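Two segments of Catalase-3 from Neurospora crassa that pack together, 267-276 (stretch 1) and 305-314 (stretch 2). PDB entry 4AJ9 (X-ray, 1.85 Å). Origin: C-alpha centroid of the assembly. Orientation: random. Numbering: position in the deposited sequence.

Stretch 1, residues 267-276: NAPSWELAVQ
Stretch 2, residues 305-314: QVLGEMTLNR

The buried face of this two-stranded contact is built around W271. With chi1 m and chi2 near -100°, its indole folds back so that the ring end comes nearer the partner strand: CZ3 of W271 lies 3.6 Å from CD1 of L312 (chi1 m, chi2 t), and CE3 of W271 lies 4.2 Å from CE of M310, whose long, flexible chain has chi1 150° and chi2 t. P269, in the loop before the strand, extends this patch, its CG 4.2 Å from CB of L312. Further along the same face, V275 (m) sets CG1 3.8 Å from CD1 of L307 (m, t). Between these two clusters sits L273 (t, p), and opposite it G308 carries no side chain; an ideal CB there would stand 5.0 Å from CB of L273.

Strand 270-276 and strand 305-314 run antiparallel, their N-to-C directions 142° apart and their axes 4.3 Å apart at closest approach. Most residues are extended. S270 pairs with T311, W271 with M310, E272 with E309 and L273 with G308; then a bulge shifts the register by one, so A274 pairs with V306 and V275 with Q305. L307 is the extra residue, at phi/psi -104/-26, and G308 follows at 176/-166.

Backbone hydrogen bonds fix this register. W271 N donates to M310 O and M310 N to W271 O, both at 2.9 Å. L273 N reaches G308 O at 2.8 Å, while O of L273 accepts from both bulge amides, strongly from L307 N at 2.7 Å and weakly from G308 N at 3.5 Å. Past the bulge, V275 N donates to Q305 O at 2.8 Å and Q305 N to V275 O at 2.9 Å. At the other end, L312 N donates to P269 O at 3.0 Å; proline, lacking an amide hydrogen, contributes here as acceptor. CA-H...O contacts fill in between, such as S270 CA to M310 O at 3.1 Å.

The other face is more polar. Small A274 meets V306 (t), CB to CG2 4.3 Å. E272 (m, t) and E309 (t, t) lie side by side, OE2 to OE2 4.4 Å, a close approach of like charges in a partly exposed setting. Beyond them S270 and T311, both m, join hydroxyls in a short hydrogen bond, OG to OG1 2.6 Å. At the margin, A268 places CB 3.0 Å from L312 O, a carbonyl left without a polar partner. Together the stretches bury 849 Å².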

# COMPACT_ATOMS: atom_id res chain seq x y z
N ASN C 267 5.46 32.37 -24.78
CA ASN C 267 6.90 32.37 -24.95
C ASN C 267 7.48 31.00 -24.62
O ASN C 267 8.35 30.88 -23.76
CB ASN C 267 7.55 33.42 -24.06
CG ASN C 267 7.32 34.83 -24.56
OD1 ASN C 267 8.02 35.31 -25.46
ND2 ASN C 267 6.35 35.51 -23.98
N ALA C 268 6.98 29.97 -25.29
CA ALA C 268 7.41 28.60 -25.02
C ALA C 268 8.92 28.47 -25.16
O ALA C 268 9.51 28.97 -26.12
CB ALA C 268 6.71 27.64 -25.96
N PRO C 269 9.56 27.78 -24.20
CA PRO C 269 11.00 27.58 -24.31
C PRO C 269 11.33 26.41 -25.24
O PRO C 269 10.52 25.48 -25.37
CB PRO C 269 11.41 27.26 -22.87
CG PRO C 269 10.20 26.57 -22.29
CD PRO C 269 9.00 27.21 -22.96
N SER C 270 12.49 26.47 -25.89
CA SER C 270 12.96 25.39 -26.75
C SER C 270 14.36 24.93 -26.38
O SER C 270 15.13 25.68 -25.77
CB SER C 270 12.94 25.79 -28.23
OG SER C 270 11.62 26.09 -28.63
N TRP C 271 14.67 23.69 -26.75
CA TRP C 271 16.01 23.13 -26.63
C TRP C 271 16.26 22.31 -27.88
O TRP C 271 15.37 21.59 -28.34
CB TRP C 271 16.13 22.18 -25.45
CG TRP C 271 16.05 22.80 -24.09
CD1 TRP C 271 17.10 23.10 -23.27
CD2 TRP C 271 14.87 23.18 -23.39
NE1 TRP C 271 16.65 23.64 -22.10
CE2 TRP C 271 15.28 23.71 -22.14
CE3 TRP C 271 13.51 23.14 -23.69
CZ2 TRP C 271 14.37 24.19 -21.20
CZ3 TRP C 271 12.60 23.61 -22.75
CH2 TRP C 271 13.04 24.13 -21.52
N GLU C 272 17.47 22.40 -28.42
CA GLU C 272 17.81 21.50 -29.52
C GLU C 272 18.34 20.20 -28.93
O GLU C 272 19.08 20.21 -27.95
CB GLU C 272 18.80 22.16 -30.49
CG GLU C 272 18.09 23.06 -31.52
CD GLU C 272 19.03 23.90 -32.34
OE1 GLU C 272 20.22 24.00 -31.99
OE2 GLU C 272 18.56 24.48 -33.35
N LEU C 273 17.92 19.08 -29.51
CA LEU C 273 18.49 17.79 -29.16
C LEU C 273 19.74 17.59 -30.00
O LEU C 273 19.67 17.64 -31.22
CB LEU C 273 17.51 16.66 -29.47
CG LEU C 273 18.01 15.26 -29.09
CD1 LEU C 273 18.35 15.18 -27.61
CD2 LEU C 273 16.97 14.20 -29.45
N ALA C 274 20.87 17.36 -29.36
CA ALA C 274 22.11 17.13 -30.08
C ALA C 274 22.78 15.89 -29.52
O ALA C 274 22.52 15.50 -28.37
CB ALA C 274 23.03 18.34 -29.95
N VAL C 275 23.64 15.28 -30.32
CA VAL C 275 24.37 14.08 -29.89
C VAL C 275 25.85 14.19 -30.20
O VAL C 275 26.26 14.83 -31.17
CB VAL C 275 23.85 12.81 -30.59
CG1 VAL C 275 22.44 12.44 -30.09
CG2 VAL C 275 23.87 12.99 -32.10
N GLN C 276 26.66 13.55 -29.37
CA GLN C 276 28.02 13.24 -29.76
C GLN C 276 27.98 11.78 -30.17
O GLN C 276 27.34 10.98 -29.51
CB GLN C 276 28.97 13.46 -28.59
CG GLN C 276 29.12 14.93 -28.21
CD GLN C 276 30.00 15.12 -26.99
OE1 GLN C 276 29.58 14.85 -25.86
NE2 GLN C 276 31.22 15.61 -27.21
N GLN C 305 26.05 17.28 -32.71
CA GLN C 305 25.30 17.18 -33.95
C GLN C 305 23.82 17.26 -33.61
O GLN C 305 23.29 16.39 -32.92
CB GLN C 305 25.65 15.89 -34.69
CG GLN C 305 27.15 15.69 -34.85
CD GLN C 305 27.49 14.45 -35.65
OE1 GLN C 305 27.00 14.26 -36.76
NE2 GLN C 305 28.32 13.58 -35.07
N VAL C 306 23.18 18.33 -34.07
CA VAL C 306 21.78 18.59 -33.75
C VAL C 306 20.83 17.65 -34.52
O VAL C 306 20.92 17.52 -35.73
CB VAL C 306 21.41 20.07 -34.03
CG1 VAL C 306 19.92 20.33 -33.79
CG2 VAL C 306 22.26 21.01 -33.17
N LEU C 307 19.93 16.99 -33.79
CA LEU C 307 19.00 16.05 -34.41
C LEU C 307 17.60 16.64 -34.56
O LEU C 307 16.83 16.22 -35.43
CB LEU C 307 18.92 14.74 -33.60
CG LEU C 307 20.19 13.90 -33.45
CD1 LEU C 307 19.88 12.53 -32.84
CD2 LEU C 307 20.89 13.72 -34.79
N GLY C 308 17.27 17.59 -33.70
CA GLY C 308 15.95 18.20 -33.73
C GLY C 308 15.73 19.19 -32.61
O GLY C 308 16.67 19.63 -31.94
N GLU C 309 14.46 19.55 -32.41
CA GLU C 309 14.15 20.56 -31.40
C GLU C 309 12.89 20.20 -30.63
O GLU C 309 11.93 19.68 -31.20
CB GLU C 309 13.95 21.93 -32.07
CG GLU C 309 13.67 23.06 -31.08
CD GLU C 309 13.72 24.44 -31.72
OE1 GLU C 309 12.80 24.77 -32.49
OE2 GLU C 309 14.67 25.19 -31.45
N MET C 310 12.91 20.50 -29.34
CA MET C 310 11.76 20.31 -28.49
C MET C 310 11.30 21.66 -27.95
O MET C 310 12.11 22.47 -27.52
CB MET C 310 12.12 19.35 -27.35
CG MET C 310 11.39 19.56 -26.04
SD MET C 310 11.81 18.21 -24.92
CE MET C 310 13.12 18.96 -23.91
N THR C 311 9.99 21.91 -28.00
CA THR C 311 9.41 23.14 -27.49
C THR C 311 8.32 22.77 -26.49
O THR C 311 7.43 21.97 -26.81
CB THR C 311 8.80 23.97 -28.64
OG1 THR C 311 9.84 24.38 -29.53
CG2 THR C 311 8.10 25.22 -28.12
N LEU C 312 8.40 23.31 -25.28
CA LEU C 312 7.37 23.09 -24.27
C LEU C 312 6.34 24.21 -24.35
O LEU C 312 6.66 25.36 -24.05
CB LEU C 312 7.98 23.01 -22.86
CG LEU C 312 9.12 22.01 -22.69
CD1 LEU C 312 9.70 22.02 -21.27
CD2 LEU C 312 8.64 20.61 -23.08
N ASN C 313 5.11 23.89 -24.76
CA ASN C 313 4.12 24.94 -24.97
C ASN C 313 2.76 24.72 -24.31
O ASN C 313 1.82 25.47 -24.55
CB ASN C 313 3.93 25.20 -26.47
CG ASN C 313 3.59 23.93 -27.23
OD1 ASN C 313 3.21 22.92 -26.64
ND2 ASN C 313 3.74 23.98 -28.56
N ARG C 314 2.65 23.70 -23.47
CA ARG C 314 1.39 23.46 -22.76
C ARG C 314 1.62 23.18 -21.27
O ARG C 314 2.30 22.22 -20.92
CB ARG C 314 0.60 22.31 -23.38
CG ARG C 314 0.06 22.55 -24.79
CD ARG C 314 -1.09 23.54 -24.81
NE ARG C 314 -1.79 23.55 -26.09
CZ ARG C 314 -1.46 24.32 -27.13
NH1 ARG C 314 -0.44 25.16 -27.05
NH2 ARG C 314 -2.16 24.24 -28.26